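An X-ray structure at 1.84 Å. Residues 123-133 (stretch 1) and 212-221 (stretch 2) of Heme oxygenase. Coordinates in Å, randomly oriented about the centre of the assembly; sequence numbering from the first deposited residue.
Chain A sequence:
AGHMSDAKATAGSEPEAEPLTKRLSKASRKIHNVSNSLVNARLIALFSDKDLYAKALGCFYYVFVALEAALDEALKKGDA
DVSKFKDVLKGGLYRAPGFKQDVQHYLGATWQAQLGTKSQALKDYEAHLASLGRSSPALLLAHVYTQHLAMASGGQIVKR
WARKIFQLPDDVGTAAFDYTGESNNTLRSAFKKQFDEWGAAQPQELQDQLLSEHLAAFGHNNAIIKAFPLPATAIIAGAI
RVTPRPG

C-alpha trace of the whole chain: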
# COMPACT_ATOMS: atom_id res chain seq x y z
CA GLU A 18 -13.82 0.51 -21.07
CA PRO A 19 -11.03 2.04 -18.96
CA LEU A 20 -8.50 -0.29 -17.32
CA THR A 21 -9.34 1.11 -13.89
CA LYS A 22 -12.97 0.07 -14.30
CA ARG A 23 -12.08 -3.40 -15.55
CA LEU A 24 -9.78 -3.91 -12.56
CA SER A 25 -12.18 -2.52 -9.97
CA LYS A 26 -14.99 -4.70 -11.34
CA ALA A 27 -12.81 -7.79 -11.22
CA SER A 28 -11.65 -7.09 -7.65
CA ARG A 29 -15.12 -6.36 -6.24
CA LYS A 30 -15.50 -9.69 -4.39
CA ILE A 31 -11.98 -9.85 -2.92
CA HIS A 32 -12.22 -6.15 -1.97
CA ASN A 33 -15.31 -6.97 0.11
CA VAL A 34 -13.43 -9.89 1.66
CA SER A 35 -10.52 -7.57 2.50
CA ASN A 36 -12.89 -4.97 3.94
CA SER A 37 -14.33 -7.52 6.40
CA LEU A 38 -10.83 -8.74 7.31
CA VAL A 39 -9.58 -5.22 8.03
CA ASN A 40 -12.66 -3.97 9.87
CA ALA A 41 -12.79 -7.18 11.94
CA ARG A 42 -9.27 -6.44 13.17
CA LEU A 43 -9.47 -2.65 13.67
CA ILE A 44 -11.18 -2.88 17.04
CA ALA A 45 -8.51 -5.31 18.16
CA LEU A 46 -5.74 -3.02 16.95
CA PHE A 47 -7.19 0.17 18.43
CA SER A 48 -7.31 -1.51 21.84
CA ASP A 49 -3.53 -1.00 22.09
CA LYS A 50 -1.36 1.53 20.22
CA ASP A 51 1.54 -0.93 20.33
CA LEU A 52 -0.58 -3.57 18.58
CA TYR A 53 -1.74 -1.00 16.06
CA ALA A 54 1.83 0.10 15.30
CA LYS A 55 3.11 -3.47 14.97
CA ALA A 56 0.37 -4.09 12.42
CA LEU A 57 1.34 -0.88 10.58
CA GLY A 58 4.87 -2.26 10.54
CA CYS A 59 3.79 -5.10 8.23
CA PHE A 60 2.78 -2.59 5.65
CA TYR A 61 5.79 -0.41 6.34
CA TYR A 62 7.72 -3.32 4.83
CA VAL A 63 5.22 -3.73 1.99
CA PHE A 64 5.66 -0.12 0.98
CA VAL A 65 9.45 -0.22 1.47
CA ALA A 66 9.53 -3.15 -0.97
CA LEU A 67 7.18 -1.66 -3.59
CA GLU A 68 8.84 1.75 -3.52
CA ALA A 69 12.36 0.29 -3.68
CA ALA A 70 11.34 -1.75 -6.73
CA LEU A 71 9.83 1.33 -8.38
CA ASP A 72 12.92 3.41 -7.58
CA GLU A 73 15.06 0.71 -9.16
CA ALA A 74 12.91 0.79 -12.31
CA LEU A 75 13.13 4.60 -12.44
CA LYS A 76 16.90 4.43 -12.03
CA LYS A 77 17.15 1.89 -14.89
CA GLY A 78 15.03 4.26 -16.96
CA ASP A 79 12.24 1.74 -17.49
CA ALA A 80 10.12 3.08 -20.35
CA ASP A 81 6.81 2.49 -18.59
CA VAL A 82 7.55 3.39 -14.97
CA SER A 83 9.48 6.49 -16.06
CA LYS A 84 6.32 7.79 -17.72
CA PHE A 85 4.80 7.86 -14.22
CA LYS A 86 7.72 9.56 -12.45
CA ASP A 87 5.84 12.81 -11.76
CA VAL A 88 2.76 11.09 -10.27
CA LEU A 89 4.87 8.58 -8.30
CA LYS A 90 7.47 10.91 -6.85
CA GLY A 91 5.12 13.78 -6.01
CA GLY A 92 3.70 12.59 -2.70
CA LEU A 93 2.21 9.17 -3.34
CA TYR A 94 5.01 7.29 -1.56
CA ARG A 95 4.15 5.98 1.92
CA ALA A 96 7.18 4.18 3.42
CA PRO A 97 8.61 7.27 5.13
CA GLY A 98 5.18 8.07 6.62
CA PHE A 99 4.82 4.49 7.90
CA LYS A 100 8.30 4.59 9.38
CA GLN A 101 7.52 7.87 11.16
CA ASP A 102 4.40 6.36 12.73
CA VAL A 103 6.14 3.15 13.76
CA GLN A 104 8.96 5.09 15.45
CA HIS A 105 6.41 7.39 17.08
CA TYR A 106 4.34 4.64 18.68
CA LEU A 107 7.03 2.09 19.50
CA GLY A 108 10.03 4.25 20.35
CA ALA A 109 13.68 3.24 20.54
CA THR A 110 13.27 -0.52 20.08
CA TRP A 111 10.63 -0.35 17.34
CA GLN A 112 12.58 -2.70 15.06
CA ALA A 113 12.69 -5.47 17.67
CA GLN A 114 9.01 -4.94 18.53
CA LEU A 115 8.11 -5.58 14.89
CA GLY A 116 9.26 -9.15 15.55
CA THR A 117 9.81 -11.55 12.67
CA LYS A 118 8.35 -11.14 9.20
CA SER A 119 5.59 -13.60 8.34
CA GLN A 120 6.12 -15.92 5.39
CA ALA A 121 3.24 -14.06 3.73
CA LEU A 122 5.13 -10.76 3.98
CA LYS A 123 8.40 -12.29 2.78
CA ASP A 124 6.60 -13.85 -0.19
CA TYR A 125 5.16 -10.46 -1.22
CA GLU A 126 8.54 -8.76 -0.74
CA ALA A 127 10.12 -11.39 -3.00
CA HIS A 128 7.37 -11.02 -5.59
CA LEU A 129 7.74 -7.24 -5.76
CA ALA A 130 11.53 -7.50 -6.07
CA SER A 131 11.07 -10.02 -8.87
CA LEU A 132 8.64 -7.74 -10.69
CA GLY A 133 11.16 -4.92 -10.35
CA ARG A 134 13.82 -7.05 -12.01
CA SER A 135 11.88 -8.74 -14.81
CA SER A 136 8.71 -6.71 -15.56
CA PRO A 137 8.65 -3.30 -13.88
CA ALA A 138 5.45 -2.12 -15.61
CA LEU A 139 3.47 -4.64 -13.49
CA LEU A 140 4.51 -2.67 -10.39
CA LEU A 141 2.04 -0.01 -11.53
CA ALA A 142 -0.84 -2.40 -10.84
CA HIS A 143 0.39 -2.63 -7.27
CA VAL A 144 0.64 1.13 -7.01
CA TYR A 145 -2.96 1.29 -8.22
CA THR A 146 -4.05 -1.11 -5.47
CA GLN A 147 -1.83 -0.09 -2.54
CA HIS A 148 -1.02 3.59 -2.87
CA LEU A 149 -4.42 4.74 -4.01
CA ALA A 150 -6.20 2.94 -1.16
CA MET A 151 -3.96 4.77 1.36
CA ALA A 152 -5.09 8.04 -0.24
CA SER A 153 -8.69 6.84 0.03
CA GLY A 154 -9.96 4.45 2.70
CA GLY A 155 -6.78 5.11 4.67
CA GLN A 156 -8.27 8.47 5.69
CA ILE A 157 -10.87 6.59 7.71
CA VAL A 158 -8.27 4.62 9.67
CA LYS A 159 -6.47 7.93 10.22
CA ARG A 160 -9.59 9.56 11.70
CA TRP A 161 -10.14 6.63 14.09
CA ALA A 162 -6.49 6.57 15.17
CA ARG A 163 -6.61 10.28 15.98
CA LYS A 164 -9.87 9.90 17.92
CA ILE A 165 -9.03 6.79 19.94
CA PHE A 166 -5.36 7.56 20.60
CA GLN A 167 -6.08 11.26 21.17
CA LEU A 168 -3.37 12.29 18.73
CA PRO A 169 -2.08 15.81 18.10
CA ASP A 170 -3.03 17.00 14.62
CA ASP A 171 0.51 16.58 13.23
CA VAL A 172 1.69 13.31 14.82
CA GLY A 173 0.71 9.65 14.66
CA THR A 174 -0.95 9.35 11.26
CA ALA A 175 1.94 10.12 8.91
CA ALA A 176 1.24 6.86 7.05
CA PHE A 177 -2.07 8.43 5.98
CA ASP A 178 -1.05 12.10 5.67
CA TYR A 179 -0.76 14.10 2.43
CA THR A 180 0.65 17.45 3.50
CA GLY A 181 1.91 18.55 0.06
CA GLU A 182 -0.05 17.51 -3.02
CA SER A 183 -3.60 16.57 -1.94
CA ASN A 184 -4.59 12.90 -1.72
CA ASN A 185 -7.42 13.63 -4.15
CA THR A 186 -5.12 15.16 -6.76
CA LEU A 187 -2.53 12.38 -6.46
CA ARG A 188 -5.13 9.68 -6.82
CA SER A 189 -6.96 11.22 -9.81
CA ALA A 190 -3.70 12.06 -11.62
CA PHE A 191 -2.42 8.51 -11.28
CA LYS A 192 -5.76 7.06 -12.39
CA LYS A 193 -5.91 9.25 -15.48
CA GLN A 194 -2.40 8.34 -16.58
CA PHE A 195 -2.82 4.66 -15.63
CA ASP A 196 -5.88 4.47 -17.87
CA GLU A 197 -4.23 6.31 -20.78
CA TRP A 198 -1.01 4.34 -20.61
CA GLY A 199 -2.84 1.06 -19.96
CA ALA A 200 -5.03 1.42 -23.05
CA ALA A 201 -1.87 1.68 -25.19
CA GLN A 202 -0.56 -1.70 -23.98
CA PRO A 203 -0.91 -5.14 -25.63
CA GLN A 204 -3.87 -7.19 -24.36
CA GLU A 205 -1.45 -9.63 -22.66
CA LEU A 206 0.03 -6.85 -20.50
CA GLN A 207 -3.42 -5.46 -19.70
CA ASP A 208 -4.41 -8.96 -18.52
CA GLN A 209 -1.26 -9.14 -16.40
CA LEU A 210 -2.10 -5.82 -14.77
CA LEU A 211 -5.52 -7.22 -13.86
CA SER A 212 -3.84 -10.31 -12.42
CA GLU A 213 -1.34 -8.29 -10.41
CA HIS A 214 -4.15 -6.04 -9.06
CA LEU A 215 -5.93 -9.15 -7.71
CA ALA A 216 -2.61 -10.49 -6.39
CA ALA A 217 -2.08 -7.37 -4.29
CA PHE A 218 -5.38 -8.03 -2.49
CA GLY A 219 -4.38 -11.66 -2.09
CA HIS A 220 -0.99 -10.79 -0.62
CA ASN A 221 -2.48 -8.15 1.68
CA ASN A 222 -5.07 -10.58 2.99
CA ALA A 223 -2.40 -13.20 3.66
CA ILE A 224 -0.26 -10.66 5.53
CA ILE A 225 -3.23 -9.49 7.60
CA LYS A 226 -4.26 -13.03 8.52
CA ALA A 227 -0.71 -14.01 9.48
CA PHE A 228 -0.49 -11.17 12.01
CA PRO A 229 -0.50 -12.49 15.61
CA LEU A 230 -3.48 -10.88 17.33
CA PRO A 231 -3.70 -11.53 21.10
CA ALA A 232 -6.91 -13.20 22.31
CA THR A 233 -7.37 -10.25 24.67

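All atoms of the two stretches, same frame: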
# COMPACT_ATOMS: atom_id res chain seq x y z
N LYS A 123 7.17 -11.99 3.52
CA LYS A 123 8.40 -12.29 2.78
C LYS A 123 8.09 -12.69 1.34
O LYS A 123 8.81 -12.30 0.41
CB LYS A 123 9.19 -13.40 3.49
CG LYS A 123 9.76 -12.92 4.83
CD LYS A 123 10.67 -13.94 5.52
CE LYS A 123 9.89 -15.08 6.13
NZ LYS A 123 10.80 -16.01 6.86
N ASP A 124 7.02 -13.45 1.15
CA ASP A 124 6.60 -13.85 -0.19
C ASP A 124 6.23 -12.63 -1.05
O ASP A 124 6.54 -12.58 -2.23
CB ASP A 124 5.41 -14.83 -0.11
CG ASP A 124 5.82 -16.22 0.39
OD1 ASP A 124 7.02 -16.55 0.41
OD2 ASP A 124 4.92 -17.00 0.78
N TYR A 125 5.54 -11.65 -0.46
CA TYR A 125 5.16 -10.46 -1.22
C TYR A 125 6.40 -9.63 -1.52
O TYR A 125 6.56 -9.13 -2.64
CB TYR A 125 4.11 -9.64 -0.45
CG TYR A 125 3.40 -8.57 -1.27
CD1 TYR A 125 3.42 -8.58 -2.67
CD2 TYR A 125 2.70 -7.56 -0.64
CE1 TYR A 125 2.75 -7.60 -3.41
CE2 TYR A 125 2.04 -6.57 -1.37
CZ TYR A 125 2.06 -6.59 -2.75
OH TYR A 125 1.39 -5.60 -3.43
N GLU A 126 7.27 -9.48 -0.52
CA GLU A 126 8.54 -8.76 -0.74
C GLU A 126 9.33 -9.36 -1.91
O GLU A 126 9.88 -8.63 -2.74
CB GLU A 126 9.39 -8.80 0.52
CG GLU A 126 8.89 -7.92 1.66
CD GLU A 126 9.76 -8.08 2.89
OE1 GLU A 126 10.21 -9.21 3.15
OE2 GLU A 126 10.01 -7.07 3.58
N ALA A 127 9.39 -10.68 -1.96
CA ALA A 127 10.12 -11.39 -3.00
C ALA A 127 9.46 -11.17 -4.36
O ALA A 127 10.14 -10.95 -5.37
CB ALA A 127 10.19 -12.87 -2.68
N HIS A 128 8.13 -11.21 -4.37
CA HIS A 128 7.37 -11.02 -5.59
C HIS A 128 7.59 -9.63 -6.17
O HIS A 128 7.79 -9.47 -7.37
CB HIS A 128 5.88 -11.26 -5.35
CG HIS A 128 5.05 -11.12 -6.58
ND1 HIS A 128 5.20 -11.94 -7.68
CD2 HIS A 128 4.07 -10.24 -6.90
CE1 HIS A 128 4.35 -11.58 -8.62
NE2 HIS A 128 3.64 -10.56 -8.17
N LEU A 129 7.53 -8.61 -5.32
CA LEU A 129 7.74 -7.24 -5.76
C LEU A 129 9.15 -7.04 -6.31
O LEU A 129 9.34 -6.38 -7.34
CB LEU A 129 7.49 -6.26 -4.60
CG LEU A 129 6.03 -6.18 -4.17
CD1 LEU A 129 5.86 -5.41 -2.85
CD2 LEU A 129 5.21 -5.52 -5.27
N ALA A 130 10.14 -7.59 -5.62
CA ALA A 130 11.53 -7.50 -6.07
C ALA A 130 11.68 -8.15 -7.44
O ALA A 130 12.36 -7.62 -8.33
CB ALA A 130 12.47 -8.15 -5.07
N SER A 131 11.02 -9.29 -7.61
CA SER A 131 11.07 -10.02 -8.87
C SER A 131 10.41 -9.24 -10.00
O SER A 131 10.89 -9.25 -11.12
CB SER A 131 10.42 -11.39 -8.71
OG SER A 131 10.65 -12.19 -9.86
N LEU A 132 9.29 -8.58 -9.70
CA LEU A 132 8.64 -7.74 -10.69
C LEU A 132 9.57 -6.61 -11.09
O LEU A 132 9.65 -6.25 -12.26
CB LEU A 132 7.31 -7.19 -10.18
CG LEU A 132 6.12 -8.13 -10.06
CD1 LEU A 132 4.93 -7.34 -9.50
CD2 LEU A 132 5.77 -8.77 -11.42
N GLY A 133 10.28 -6.05 -10.11
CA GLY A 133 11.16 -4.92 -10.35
C GLY A 133 12.28 -5.31 -11.30
O GLY A 133 12.70 -4.51 -12.14
N SER A 212 -4.27 -9.24 -13.30
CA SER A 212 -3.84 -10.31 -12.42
C SER A 212 -3.04 -9.78 -11.24
O SER A 212 -3.21 -10.24 -10.12
CB SER A 212 -3.01 -11.34 -13.19
OG SER A 212 -3.82 -12.04 -14.11
N GLU A 213 -2.18 -8.80 -11.48
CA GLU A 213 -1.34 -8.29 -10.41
C GLU A 213 -2.15 -7.46 -9.41
O GLU A 213 -1.85 -7.46 -8.22
CB GLU A 213 -0.18 -7.47 -10.98
CG GLU A 213 0.87 -8.37 -11.64
CD GLU A 213 1.48 -9.38 -10.68
OE1 GLU A 213 1.77 -9.01 -9.51
OE2 GLU A 213 1.67 -10.54 -11.09
N HIS A 214 -3.18 -6.77 -9.90
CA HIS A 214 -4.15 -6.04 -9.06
C HIS A 214 -4.82 -7.02 -8.07
O HIS A 214 -4.88 -6.76 -6.87
CB HIS A 214 -5.17 -5.34 -9.97
CG HIS A 214 -6.32 -4.69 -9.25
ND1 HIS A 214 -6.16 -3.65 -8.37
CD2 HIS A 214 -7.66 -4.92 -9.34
CE1 HIS A 214 -7.35 -3.26 -7.93
NE2 HIS A 214 -8.27 -4.02 -8.50
N LEU A 215 -5.31 -8.15 -8.58
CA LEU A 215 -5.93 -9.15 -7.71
C LEU A 215 -4.90 -9.72 -6.74
O LEU A 215 -5.22 -10.02 -5.58
CB LEU A 215 -6.55 -10.28 -8.55
CG LEU A 215 -7.67 -9.86 -9.49
CD1 LEU A 215 -8.09 -11.05 -10.36
CD2 LEU A 215 -8.86 -9.33 -8.69
N ALA A 216 -3.66 -9.89 -7.21
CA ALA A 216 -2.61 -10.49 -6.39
C ALA A 216 -2.28 -9.61 -5.19
O ALA A 216 -1.96 -10.11 -4.12
CB ALA A 216 -1.34 -10.75 -7.21
N ALA A 217 -2.37 -8.29 -5.38
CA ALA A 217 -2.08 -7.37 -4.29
C ALA A 217 -3.09 -7.55 -3.16
O ALA A 217 -2.72 -7.57 -1.99
CB ALA A 217 -2.08 -5.92 -4.79
N PHE A 218 -4.37 -7.71 -3.51
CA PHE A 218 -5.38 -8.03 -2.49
C PHE A 218 -5.04 -9.35 -1.81
O PHE A 218 -5.11 -9.47 -0.59
CB PHE A 218 -6.78 -8.11 -3.09
CG PHE A 218 -7.41 -6.78 -3.37
CD1 PHE A 218 -8.13 -6.13 -2.38
CD2 PHE A 218 -7.30 -6.19 -4.62
CE1 PHE A 218 -8.73 -4.90 -2.63
CE2 PHE A 218 -7.88 -4.96 -4.88
CZ PHE A 218 -8.59 -4.31 -3.88
N GLY A 219 -4.69 -10.34 -2.62
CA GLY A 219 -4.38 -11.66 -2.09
C GLY A 219 -3.23 -11.63 -1.10
O GLY A 219 -3.30 -12.23 -0.02
N HIS A 220 -2.16 -10.92 -1.48
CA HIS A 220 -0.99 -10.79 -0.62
C HIS A 220 -1.36 -10.05 0.67
O HIS A 220 -0.95 -10.45 1.76
CB HIS A 220 0.13 -10.07 -1.35
CG HIS A 220 0.88 -10.93 -2.32
ND1 HIS A 220 1.72 -11.95 -1.92
CD2 HIS A 220 0.91 -10.92 -3.68
CE1 HIS A 220 2.23 -12.54 -2.99
NE2 HIS A 220 1.76 -11.93 -4.07
N ASN A 221 -2.09 -8.95 0.53
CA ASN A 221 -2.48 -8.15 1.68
C ASN A 221 -3.30 -8.98 2.64
O ASN A 221 -3.09 -8.93 3.85
CB ASN A 221 -3.29 -6.91 1.25
CG ASN A 221 -2.40 -5.79 0.77
OD1 ASN A 221 -1.21 -5.98 0.54
ND2 ASN A 221 -2.98 -4.61 0.60

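Two roughly antiparallel helices meet here through a small, largely aromatic contact, anchored by a stack of Tyr125 on His220 at one end and a hydrogen bond from His128 to Glu213 at the other. The helix axes run at 154° and come no closer than 10.4 Å, and side chains make nearly all of the contact; together the stretches bury 335 Å². The separation is uneven: the CA atoms of Tyr125 and His220 lie 6.2 Å apart, whereas those of Leu132 and Glu213 lie 10.0 Å apart. At the narrow end, the Tyr125 and His220 rings form an offset stack, with centroids 4.4 Å apart and planes only 6° from parallel. Tyr125 CD1 sits 3.5 Å from His220 CG, a van der Waals approach of one flat surface over another. Because the stack is displaced, His220 CB also lies over the tyrosine face, 3.7 Å from the ring centroid, in a CH-pi contact. The phenol reaches across the side of the partner helix, placing Tyr125 OH 3.7 Å from Ala217 CB, an ordinary van der Waals contact with the methyl; Tyr125 CE2 approaches Asn221 OD1 at 3.8 Å. One helical turn after Tyr125, His128 also points toward the partner helix, with a t chi1 like that of Tyr125. Its ring is slid away from that of His220, so the two barely overlap, and His128 CD2 remains 4.0 Å from His220 NE2. Instead, His128 NE2 donates to Glu213 OE1 at 2.8 Å, nearly linear at 171°, with the acceptor near the imidazole plane, where the N-H points. Glu213 starts out sideways, but its m, m side chain carries the carboxylate nearer, and the His128 ring reaches out to meet it. Leu132 adds an apolar flank to this bond, its CD1 3.6 Å from Glu213 OE1.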